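Local coordinates for FAD-binding PCMH-type domain-containing protein (Gibberella zeae, PDB 6YJO) that probably oxidises oligosaccharides, using a flavin-adenine dinucleotide cofactor that is bonded covalently to the protein, at residues L74-T77 / V78-S82; T127-K130 / D131-T135; H183-T186 / L187-F190; N467-A470 / V471-Y475; E488-K492 / D493-N497. All coordinates share one frame; numbering follows the deposited sequence.

Contact 1 (L74-T77 / V78-S82)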
# COMPACT_ATOMS: atom_id res chain seq x y z
N LEU A 74 20.59 -8.32 -8.15
CA LEU A 74 20.69 -6.96 -7.63
C LEU A 74 21.02 -6.03 -8.80
O LEU A 74 22.14 -5.53 -8.92
CB LEU A 74 21.75 -6.88 -6.53
CG LEU A 74 21.92 -5.51 -5.86
CD1 LEU A 74 20.60 -5.00 -5.29
CD2 LEU A 74 22.98 -5.58 -4.77
N PRO A 75 20.06 -5.80 -9.69
CA PRO A 75 20.32 -4.96 -10.86
C PRO A 75 20.50 -3.50 -10.49
O PRO A 75 20.08 -3.04 -9.43
CB PRO A 75 19.06 -5.16 -11.71
CG PRO A 75 17.99 -5.44 -10.71
CD PRO A 75 18.67 -6.29 -9.67
N THR A 76 21.16 -2.77 -11.39
CA THR A 76 21.20 -1.32 -11.34
C THR A 76 20.78 -0.68 -12.65
O THR A 76 20.71 0.55 -12.73
CB THR A 76 22.60 -0.81 -10.96
OG1 THR A 76 23.52 -1.08 -12.02
CG2 THR A 76 23.08 -1.48 -9.67
N THR A 77 20.50 -1.48 -13.68
CA THR A 77 20.03 -0.98 -14.96
C THR A 77 18.83 -1.79 -15.41
O THR A 77 18.61 -2.92 -14.97
CB THR A 77 21.11 -1.05 -16.05
OG1 THR A 77 21.43 -2.42 -16.33
CG2 THR A 77 22.37 -0.31 -15.62
N VAL A 78 18.05 -1.19 -16.31
CA VAL A 78 16.91 -1.90 -16.90
C VAL A 78 17.38 -3.17 -17.60
O VAL A 78 16.68 -4.18 -17.62
CB VAL A 78 16.15 -0.98 -17.87
CG1 VAL A 78 14.83 -1.61 -18.27
CG2 VAL A 78 15.93 0.40 -17.24
N LYS A 79 18.58 -3.13 -18.19
CA LYS A 79 19.07 -4.28 -18.94
C LYS A 79 19.32 -5.47 -18.03
O LYS A 79 18.98 -6.61 -18.38
CB LYS A 79 20.34 -3.90 -19.70
CG LYS A 79 20.50 -4.61 -21.03
CD LYS A 79 21.50 -5.75 -20.94
CE LYS A 79 21.59 -6.48 -22.27
NZ LYS A 79 20.27 -6.99 -22.71
N HIS A 80 19.90 -5.23 -16.85
CA HIS A 80 20.05 -6.30 -15.87
C HIS A 80 18.72 -7.00 -15.61
O HIS A 80 18.64 -8.23 -15.63
CB HIS A 80 20.62 -5.74 -14.56
CG HIS A 80 22.01 -5.19 -14.69
ND1 HIS A 80 22.42 -4.05 -14.02
CD2 HIS A 80 23.08 -5.62 -15.40
CE1 HIS A 80 23.68 -3.80 -14.31
NE2 HIS A 80 24.11 -4.74 -15.15
N ILE A 81 17.67 -6.22 -15.37
CA ILE A 81 16.35 -6.80 -15.14
C ILE A 81 15.94 -7.66 -16.33
O ILE A 81 15.52 -8.82 -16.17
CB ILE A 81 15.31 -5.69 -14.87
CG1 ILE A 81 15.60 -5.01 -13.53
CG2 ILE A 81 13.90 -6.27 -14.85
CD1 ILE A 81 15.46 -3.50 -13.57
N SER A 82 16.04 -7.12 -17.55
CA SER A 82 15.67 -7.88 -18.73
C SER A 82 16.45 -9.19 -18.80
O SER A 82 15.87 -10.27 -18.99
CB SER A 82 15.89 -7.05 -19.99
OG SER A 82 15.51 -7.78 -21.15
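His80 turns its imidazole back over the backbone that precedes its own helix, so that Thr76 meets the ring at its edge while Thr77 lies over one face. The side chains of Thr76 and His80 run side by side and point the same way, with Thr76 OG1 in the ring plane, 3.6 Å from His80 CE1. Thr77 OG1 instead sits 3.0 Å above that plane, displaced toward the rim. His80 CG stands beside its own backbone N and opposite the carbonyl carbon (chi1 -65°), which swings ND1 toward two successive amides. Thr76 N donates to His80 ND1 at 3.2 Å, nearly straight at 168°, and Thr77 N donates to the same His80 ND1 at 3.2 Å but is more bent and more tilted from the ring. With ND1 accepting, any ring proton would be expected on NE2. The exchange is completed by His80 N, which donates to Thr77 OG1 at 3.2 Å: this is a capping box, with Thr77 as N-cap of helix 78-90, the helix that leaves parallel strand 71-73 and leads to strand 95-98. At the root of the imidazole, Pro75 CB packs on His80 CB at 3.3 Å. The ring of Pro75 meets Ile81 at about a right angle, Pro75 CG lying 3.7 Å from Ile81 CG1. Ile118 of strand 116-119 touches both of these apolar side chains.

Contact 2 (T127-K130 / D131-T135); sequences TLNK and DMSCT
Thr127 and Thr135 form a hydrogen-bonded antiparallel pair, their backbones joined by Thr127 N to Thr135 O at 2.9 Å and Thr135 N to Thr127 O at 2.8 Å. Leu128 and Cys134 follow as a non-hydrogen-bonded pair, and a type I turn from Asn129 to Met132 closes the hairpin. Asn129 N donates to Ser133 O at 2.9 Å, whereas Asn129 O receives Met132 N at 3.3 Å from well above its carbonyl plane. This split, with Met132 at positive phi (82°), is a G1-type beta bulge. Thr127 and Thr135 lie side by side on one face of the sheet; Leu128 and Cys134 take the other, toward helix 142-152. Cys134 also bonds Phe232 through its backbone, pairing strand 133-137 with strand 226-236. At the turn, Asn129 ND2 reaches across to Ser133 OG at 3.1 Å, the partner tilted somewhat from the amide plane. Ser133 OG in turn donates to Asp131 OD1 at 2.8 Å, on the syn side of the carboxylate. Ser133 N meets the same oxygen from above the plane at 3.1 Å, making an Asx turn. The relay from amide through hydroxyl to carboxylate therefore fixes the direction of the serine proton, and Asp131 supplies an acceptor for Ser133 N.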
# COMPACT_ATOMS: atom_id res chain seq x y z
N THR A 127 14.02 11.91 -10.68
CA THR A 127 14.28 12.97 -11.65
C THR A 127 13.01 13.77 -11.84
O THR A 127 11.98 13.22 -12.25
CB THR A 127 14.76 12.38 -12.98
OG1 THR A 127 16.07 11.81 -12.82
CG2 THR A 127 14.81 13.45 -14.06
N LEU A 128 13.08 15.07 -11.55
CA LEU A 128 11.95 15.99 -11.69
C LEU A 128 12.13 16.79 -12.97
O LEU A 128 13.12 17.52 -13.12
CB LEU A 128 11.86 16.92 -10.48
CG LEU A 128 10.83 18.06 -10.55
CD1 LEU A 128 9.41 17.53 -10.72
CD2 LEU A 128 10.91 18.93 -9.31
N ASN A 129 11.17 16.66 -13.89
CA ASN A 129 11.19 17.39 -15.15
C ASN A 129 10.58 18.78 -14.96
O ASN A 129 9.98 19.09 -13.92
CB ASN A 129 10.43 16.62 -16.22
CG ASN A 129 11.09 15.31 -16.57
OD1 ASN A 129 12.27 15.28 -16.95
ND2 ASN A 129 10.35 14.21 -16.45
N LYS A 130 10.72 19.61 -15.99
CA LYS A 130 10.27 21.00 -15.91
C LYS A 130 8.77 21.13 -16.09
O LYS A 130 8.17 22.08 -15.56
CB LYS A 130 11.00 21.85 -16.95
CG LYS A 130 12.49 22.02 -16.69
CD LYS A 130 12.75 22.67 -15.34
CE LYS A 130 14.19 23.14 -15.23
NZ LYS A 130 14.56 23.44 -13.82
N ASP A 131 8.14 20.22 -16.83
CA ASP A 131 6.68 20.20 -16.95
C ASP A 131 6.01 19.57 -15.74
O ASP A 131 4.78 19.41 -15.74
CB ASP A 131 6.27 19.47 -18.24
CG ASP A 131 6.65 18.00 -18.25
OD1 ASP A 131 7.21 17.50 -17.26
OD2 ASP A 131 6.37 17.33 -19.27
N MET A 132 6.78 19.23 -14.71
CA MET A 132 6.34 18.76 -13.40
C MET A 132 6.01 17.27 -13.39
O MET A 132 5.58 16.75 -12.35
CB MET A 132 5.13 19.55 -12.87
CG MET A 132 5.40 21.05 -12.76
SD MET A 132 6.70 21.49 -11.57
CE MET A 132 8.20 21.41 -12.55
N SER A 133 6.20 16.55 -14.49
CA SER A 133 6.27 15.10 -14.42
C SER A 133 7.59 14.70 -13.76
O SER A 133 8.54 15.50 -13.67
CB SER A 133 6.16 14.48 -15.81
OG SER A 133 7.32 14.74 -16.58
N CYS A 134 7.66 13.46 -13.29
CA CYS A 134 8.89 12.93 -12.71
C CYS A 134 9.08 11.49 -13.13
O CYS A 134 8.12 10.78 -13.46
CB CYS A 134 8.90 13.03 -11.18
SG CYS A 134 7.61 12.09 -10.33
N THR A 135 10.34 11.07 -13.15
CA THR A 135 10.74 9.68 -13.34
C THR A 135 11.35 9.19 -12.04
O THR A 135 12.33 9.76 -11.56
CB THR A 135 11.74 9.53 -14.49
OG1 THR A 135 13.07 9.47 -13.96
CG2 THR A 135 11.66 10.70 -15.47

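Contact 3 (H183-T186 / L187-F190)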
# COMPACT_ATOMS: atom_id res chain seq x y z
N HIS A 183 -5.20 14.83 -2.90
CA HIS A 183 -4.46 14.71 -4.15
C HIS A 183 -4.47 13.31 -4.74
O HIS A 183 -3.81 13.08 -5.76
CB HIS A 183 -3.00 15.16 -3.94
CG HIS A 183 -2.85 16.60 -3.56
ND1 HIS A 183 -2.16 17.01 -2.44
CD2 HIS A 183 -3.30 17.73 -4.15
CE1 HIS A 183 -2.20 18.33 -2.36
NE2 HIS A 183 -2.88 18.79 -3.38
N GLY A 184 -5.19 12.37 -4.14
CA GLY A 184 -5.46 11.08 -4.76
C GLY A 184 -4.49 10.00 -4.31
O GLY A 184 -3.50 10.24 -3.62
N LEU A 185 -4.82 8.77 -4.71
CA LEU A 185 -3.89 7.66 -4.56
C LEU A 185 -2.63 7.93 -5.37
O LEU A 185 -2.63 8.70 -6.33
CB LEU A 185 -4.53 6.35 -5.02
CG LEU A 185 -5.84 5.89 -4.37
CD1 LEU A 185 -6.39 4.70 -5.14
CD2 LEU A 185 -5.65 5.55 -2.90
N THR A 186 -1.54 7.27 -4.97
CA THR A 186 -0.30 7.40 -5.72
C THR A 186 -0.50 7.00 -7.18
O THR A 186 0.06 7.63 -8.08
CB THR A 186 0.80 6.55 -5.09
OG1 THR A 186 0.80 6.73 -3.66
CG2 THR A 186 2.16 6.95 -5.65
N LEU A 187 -1.29 5.95 -7.42
CA LEU A 187 -1.50 5.52 -8.80
C LEU A 187 -2.42 6.46 -9.57
O LEU A 187 -2.48 6.35 -10.80
CB LEU A 187 -2.07 4.09 -8.83
CG LEU A 187 -3.41 3.76 -8.15
CD1 LEU A 187 -4.60 4.35 -8.88
CD2 LEU A 187 -3.54 2.25 -8.06
N ASP A 188 -3.12 7.37 -8.89
CA ASP A 188 -3.94 8.34 -9.60
C ASP A 188 -3.07 9.35 -10.34
O ASP A 188 -3.52 9.93 -11.34
CB ASP A 188 -4.89 9.05 -8.64
CG ASP A 188 -5.98 8.13 -8.10
OD1 ASP A 188 -6.24 7.08 -8.73
OD2 ASP A 188 -6.58 8.47 -7.06
N THR A 189 -1.85 9.57 -9.88
CA THR A 189 -0.89 10.44 -10.54
C THR A 189 0.07 9.67 -11.44
O THR A 189 1.06 10.24 -11.91
CB THR A 189 -0.10 11.25 -9.50
OG1 THR A 189 0.75 10.37 -8.76
CG2 THR A 189 -1.05 11.94 -8.54
N PHE A 190 -0.22 8.40 -11.70
CA PHE A 190 0.68 7.52 -12.45
C PHE A 190 0.55 7.79 -13.95
O PHE A 190 -0.56 7.77 -14.50
CB PHE A 190 0.35 6.06 -12.13
CG PHE A 190 1.23 5.06 -12.83
CD1 PHE A 190 2.52 4.84 -12.39
CD2 PHE A 190 0.76 4.34 -13.92
CE1 PHE A 190 3.34 3.92 -13.03
CE2 PHE A 190 1.57 3.42 -14.56
CZ PHE A 190 2.86 3.21 -14.11
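Leu187 opens the second half of the turn by lying alongside Leu185, their side chains pointing the same way and Leu187 CD1 4.2 Å from Leu185 CD1. Its CG sits between backbone N and carbonyl carbon (chi1 60°), a less usual setting for leucine that places CD1 beside Leu185. Together with Thr186 and Asp188 it makes a short 3-10 turn in the loop that carries the chain from helix 180-183 into strand 190-196 of the FAD-binding domain. Asp188 comes next and grips Leu185 twice: Asp188 N donates to Leu185 O at 2.9 Å, and Asp188 OD2 accepts from Leu185 N at 3.0 Å. That second donor arrives from above the carboxylate, 52° out of its plane. The same carboxylate oxygen, Asp188 OD2, rests 3.7 Å from Gly184 CA, where the chain leaves the preceding helix with positive phi. Thr189 doubles up on a single acceptor, because its OG1 donates to Thr186 O at 2.9 Å while its backbone N bonds the same oxygen at 3.3 Å, both from one face of that carbonyl. Thr186 OG1, for its part, bonds Pro158 O, and its side chain packs near the FAD-binding His170. Phe190 then begins the strand, with Phe190 N bonded to Leu187 O at 3.2 Å and its ring packing on Leu230 of strand 226-236. Since Asp188 OD1 also forms a salt bridge with Arg413, the buried carboxylate has both a cationic partner and a backbone donor, a combination that would probably favour its charged form.

Contact 4 (N467-A470 / V471-Y475)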
# COMPACT_ATOMS: atom_id res chain seq x y z
N ASN A 467 -6.43 -17.59 -2.76
CA ASN A 467 -6.31 -16.82 -3.99
C ASN A 467 -7.67 -16.38 -4.51
O ASN A 467 -7.86 -15.22 -4.87
CB ASN A 467 -5.56 -17.63 -5.05
CG ASN A 467 -5.39 -16.89 -6.35
OD1 ASN A 467 -6.26 -16.92 -7.22
ND2 ASN A 467 -4.24 -16.22 -6.51
N GLU A 468 -8.65 -17.30 -4.55
CA GLU A 468 -9.97 -16.93 -5.04
C GLU A 468 -10.57 -15.79 -4.22
O GLU A 468 -11.12 -14.84 -4.78
CB GLU A 468 -10.92 -18.14 -5.06
CG GLU A 468 -10.68 -19.24 -4.02
CD GLU A 468 -11.98 -19.86 -3.50
OE1 GLU A 468 -12.02 -20.29 -2.32
OE2 GLU A 468 -12.96 -19.90 -4.26
N GLU A 469 -10.47 -15.87 -2.89
CA GLU A 469 -11.06 -14.83 -2.05
C GLU A 469 -10.26 -13.54 -2.13
O GLU A 469 -10.84 -12.45 -2.21
CB GLU A 469 -11.15 -15.31 -0.60
CG GLU A 469 -11.73 -14.29 0.37
CD GLU A 469 -13.22 -14.07 0.17
OE1 GLU A 469 -13.80 -14.68 -0.76
OE2 GLU A 469 -13.82 -13.30 0.95
N ALA A 470 -8.93 -13.64 -2.10
CA ALA A 470 -8.10 -12.44 -2.09
C ALA A 470 -8.31 -11.62 -3.36
O ALA A 470 -8.57 -10.41 -3.29
CB ALA A 470 -6.63 -12.82 -1.94
N VAL A 471 -8.21 -12.26 -4.53
CA VAL A 471 -8.34 -11.51 -5.77
C VAL A 471 -9.77 -11.02 -5.96
O VAL A 471 -10.00 -9.98 -6.59
CB VAL A 471 -7.86 -12.36 -6.97
CG1 VAL A 471 -6.39 -12.75 -6.79
CG2 VAL A 471 -8.73 -13.60 -7.17
N LYS A 472 -10.76 -11.75 -5.42
CA LYS A 472 -12.13 -11.24 -5.45
C LYS A 472 -12.24 -9.91 -4.72
O LYS A 472 -12.91 -8.99 -5.19
CB LYS A 472 -13.08 -12.27 -4.82
CG LYS A 472 -14.44 -11.69 -4.41
CD LYS A 472 -15.47 -12.77 -4.11
CE LYS A 472 -16.76 -12.19 -3.56
NZ LYS A 472 -17.96 -12.99 -3.91
N ARG A 473 -11.57 -9.79 -3.57
CA ARG A 473 -11.73 -8.63 -2.69
C ARG A 473 -10.80 -7.48 -3.05
O ARG A 473 -11.20 -6.31 -2.95
CB ARG A 473 -11.51 -9.05 -1.24
CG ARG A 473 -12.48 -10.11 -0.74
CD ARG A 473 -13.91 -9.59 -0.68
NE ARG A 473 -14.85 -10.65 -0.32
CZ ARG A 473 -16.18 -10.53 -0.34
NH1 ARG A 473 -16.74 -9.38 -0.71
NH2 ARG A 473 -16.94 -11.56 0.00
N TYR A 474 -9.56 -7.77 -3.46
CA TYR A 474 -8.66 -6.68 -3.83
C TYR A 474 -9.08 -6.04 -5.15
O TYR A 474 -9.01 -4.82 -5.31
CB TYR A 474 -7.22 -7.18 -3.96
CG TYR A 474 -6.64 -7.92 -2.78
CD1 TYR A 474 -7.21 -7.85 -1.51
CD2 TYR A 474 -5.50 -8.69 -2.94
CE1 TYR A 474 -6.66 -8.54 -0.45
CE2 TYR A 474 -4.94 -9.38 -1.88
CZ TYR A 474 -5.53 -9.31 -0.64
OH TYR A 474 -4.98 -9.99 0.42
N TYR A 475 -9.51 -6.86 -6.11
CA TYR A 475 -9.67 -6.43 -7.49
C TYR A 475 -11.10 -6.46 -8.00
O TYR A 475 -11.36 -5.94 -9.08
CB TYR A 475 -8.78 -7.29 -8.40
CG TYR A 475 -7.35 -7.34 -7.90
CD1 TYR A 475 -6.65 -6.17 -7.62
CD2 TYR A 475 -6.71 -8.55 -7.65
CE1 TYR A 475 -5.36 -6.20 -7.14
CE2 TYR A 475 -5.42 -8.58 -7.18
CZ TYR A 475 -4.75 -7.41 -6.92
OH TYR A 475 -3.46 -7.45 -6.44
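Ala470 O receives Tyr474 N at 2.8 Å in a nearly straight bond (169°) and also takes a weak, bent one from Arg473 N at 3.1 Å. Both belong to the backbone ladder of helix 467-475, a short helix of the berberine-like C-terminal region, packed against helix 479-489. The same carbonyl lies under a face of the Tyr474 ring, 3.2 Å from its plane and shifted toward the rim. The methyl of Ala470 contributes an off-centre CH-pi contact, its CB 4.2 Å from the centroid of the Tyr474 ring. The phenol beyond is fixed by Gln499, which bonds Tyr474 OH. One helical turn is bridged by charge as well: Arg473 NE donates to Glu469 OE2 at 3.1 Å, close to straight (169°). The carboxylate meets the guanidinium at its edge, yet NE approaches OE2 from above the carboxylate, the two planes standing 70° apart. A bend at chi2 in each chain, with Glu469 CG anti to its backbone nitrogen, lets these groups converge. The remaining polar ends of Arg473 are occupied by Asp451 and the carbonyl of Trp454, whose indole also makes a cation-pi contact, so Glu469 and Asp451 probably help to balance the charges of this guanidinium and of Lys472, which also pairs with Asp451. Val471 N donates to Asn467 O at 3.0 Å, while Asn467 ND2 bonds the carbonyls of Pro498 and Gly500. Lys472 CE lies over the centre of the Arg473 guanidinium, 3.6 Å above its plane.

Contact 5 (E488-K492 / D493-N497). With NAG (2-acetamido-2-deoxy-beta-D-glucopyranose), chain B.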
# COMPACT_ATOMS: atom_id res chain seq x y z
N GLU A 488 -2.55 -13.17 -21.77
CA GLU A 488 -1.83 -12.54 -22.87
C GLU A 488 -0.34 -12.47 -22.57
O GLU A 488 0.50 -12.89 -23.38
CB GLU A 488 -2.37 -11.13 -23.11
CG GLU A 488 -3.30 -10.96 -24.28
CD GLU A 488 -3.27 -9.54 -24.83
OE1 GLU A 488 -2.29 -9.20 -25.54
OE2 GLU A 488 -4.19 -8.76 -24.54
N LEU A 489 0.02 -11.93 -21.40
CA LEU A 489 1.36 -11.46 -21.12
C LEU A 489 2.21 -12.44 -20.32
O LEU A 489 3.39 -12.60 -20.61
CB LEU A 489 1.28 -10.12 -20.37
CG LEU A 489 0.46 -9.05 -21.12
CD1 LEU A 489 0.34 -7.77 -20.30
CD2 LEU A 489 1.07 -8.77 -22.49
N ASP A 490 1.63 -13.10 -19.32
CA ASP A 490 2.35 -14.06 -18.49
C ASP A 490 1.52 -15.34 -18.42
O ASP A 490 0.90 -15.64 -17.40
CB ASP A 490 2.63 -13.50 -17.10
CG ASP A 490 3.66 -14.30 -16.33
OD1 ASP A 490 4.38 -15.11 -16.96
OD2 ASP A 490 3.76 -14.12 -15.10
N PRO A 491 1.50 -16.13 -19.51
CA PRO A 491 0.60 -17.29 -19.55
C PRO A 491 1.12 -18.45 -18.72
O PRO A 491 0.33 -19.18 -18.11
CB PRO A 491 0.54 -17.64 -21.05
CG PRO A 491 1.62 -16.79 -21.74
CD PRO A 491 2.42 -16.11 -20.66
N LYS A 492 2.44 -18.63 -18.69
CA LYS A 492 3.05 -19.64 -17.84
C LYS A 492 3.11 -19.22 -16.38
O LYS A 492 3.58 -20.00 -15.54
CB LYS A 492 4.45 -19.97 -18.37
CG LYS A 492 4.48 -20.40 -19.83
CD LYS A 492 5.78 -21.10 -20.20
CE LYS A 492 6.25 -20.72 -21.60
NZ LYS A 492 7.47 -21.48 -22.00
N ASP A 493 2.65 -18.01 -16.07
CA ASP A 493 2.59 -17.49 -14.70
C ASP A 493 3.98 -17.47 -14.07
O ASP A 493 4.20 -17.95 -12.96
CB ASP A 493 1.61 -18.30 -13.85
CG ASP A 493 1.13 -17.53 -12.64
OD1 ASP A 493 1.65 -16.42 -12.39
OD2 ASP A 493 0.22 -18.03 -11.94
N MET A 494 4.94 -16.90 -14.81
CA MET A 494 6.28 -16.70 -14.26
C MET A 494 6.25 -15.77 -13.05
O MET A 494 6.80 -16.09 -12.00
CB MET A 494 7.19 -16.14 -15.36
CG MET A 494 8.36 -15.33 -14.85
SD MET A 494 9.64 -15.17 -16.11
CE MET A 494 10.48 -13.71 -15.54
N PHE A 495 5.60 -14.62 -13.19
CA PHE A 495 5.51 -13.64 -12.10
C PHE A 495 4.40 -14.11 -11.17
O PHE A 495 3.25 -13.68 -11.26
CB PHE A 495 5.25 -12.24 -12.65
CG PHE A 495 6.25 -11.82 -13.68
CD1 PHE A 495 7.59 -11.69 -13.36
CD2 PHE A 495 5.85 -11.55 -14.98
CE1 PHE A 495 8.51 -11.31 -14.31
CE2 PHE A 495 6.76 -11.16 -15.93
CZ PHE A 495 8.10 -11.04 -15.60
N TRP A 496 4.77 -14.99 -10.24
CA TRP A 496 3.81 -15.69 -9.40
C TRP A 496 3.92 -15.19 -7.97
O TRP A 496 5.00 -14.86 -7.49
CB TRP A 496 4.07 -17.20 -9.45
CG TRP A 496 3.04 -18.02 -8.75
CD1 TRP A 496 1.94 -18.60 -9.30
CD2 TRP A 496 3.02 -18.34 -7.36
NE1 TRP A 496 1.23 -19.28 -8.34
CE2 TRP A 496 1.87 -19.13 -7.14
CE3 TRP A 496 3.85 -18.05 -6.27
CZ2 TRP A 496 1.53 -19.63 -5.88
CZ3 TRP A 496 3.52 -18.54 -5.03
CH2 TRP A 496 2.37 -19.32 -4.84
N ASN A 497 2.77 -15.13 -7.29
CA ASN A 497 2.73 -14.95 -5.85
C ASN A 497 1.44 -15.57 -5.34
O ASN A 497 0.50 -15.78 -6.11
CB ASN A 497 2.83 -13.47 -5.45
CG ASN A 497 1.63 -12.66 -5.90
OD1 ASN A 497 0.60 -12.64 -5.23
ND2 ASN A 497 1.76 -11.98 -7.03
C1 NAG B . 6.81 -10.45 -25.41
C2 NAG B . 6.97 -10.32 -26.92
C3 NAG B . 6.15 -9.15 -27.46
C4 NAG B . 4.71 -9.22 -26.97
C5 NAG B . 4.66 -9.41 -25.46
C6 NAG B . 3.26 -9.64 -24.94
C7 NAG B . 8.97 -10.87 -28.24
C8 NAG B . 10.43 -10.57 -28.47
N2 NAG B . 8.38 -10.16 -27.27
O3 NAG B . 6.18 -9.19 -28.88
O4 NAG B . 4.07 -7.98 -27.25
O5 NAG B . 5.44 -10.56 -25.08
O6 NAG B . 2.87 -10.99 -25.09
O7 NAG B . 8.37 -11.71 -28.90
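Asp490 spreads its carboxylate under two consecutive amides, OD2 accepting from Phe495 N at 2.7 Å and OD1 from Met494 N at 2.9 Å. It is the first residue to leave helical geometry after helix 479-489, so its side chain ties the exit of that helix to the following loop, where Phe495 is the centre of an inverse gamma turn. The two bonds differ in detail: Phe495 N uses the syn lone pair of OD2, whereas Met494 N meets OD1 on the syn side but 26° out of the carboxylate plane. This bidentate hold is possible because Asp490 CG extends opposite the backbone N (chi1 -165°), and it limits rotation of the carboxylate. A weaker backbone bond, Asp493 N to Asp490 O at 3.2 Å, closes the turn between them, Asp493 itself having positive phi. Two acidic groups thereby come close, Asp490 OD2 lying 4.1 Å from Asp493 OD1, but Lys486 on the helix forms salt bridges with both and would be expected to offset their repulsion. Around this polar centre, Asp490 and Met494 cross at about a right angle, with Asp490 OD1 3.4 Å from Met494 CB. Met494 then runs out extended, its CG over one face of the Phe495 ring, and both side chains reach Val85 of helix 78-90. On the helix side a glycan sugar rests beside Leu489, and its O6 gives a weak hydrogen bond to Glu488 O at 3.5 Å. Leu489 CD2 approaches C6 of that N-acetylglucosamine to 3.4 Å.

All five contacts are local turns or helix segments, in series along the chain, and none touches another. Contacts 1, 2 and 3 belong to the FAD-binding family region, contacts 4 and 5 to the berberine-like one. Contacts 4 and 5, on consecutive helices, come nearest, about 5 Å between closest atoms. Contact 5 approaches contact 1 to about 7 Å, and Met494 and Phe495 lean on the same helix that contact 1 caps. The flavin cofactor lies among them: the side chains of Ile81, Leu185 and Phe495 are each about 7 Å from it and Tyr474 about 9 Å, whereas the hairpin of contact 2 is more remote, Thr135 being about 14 Å away.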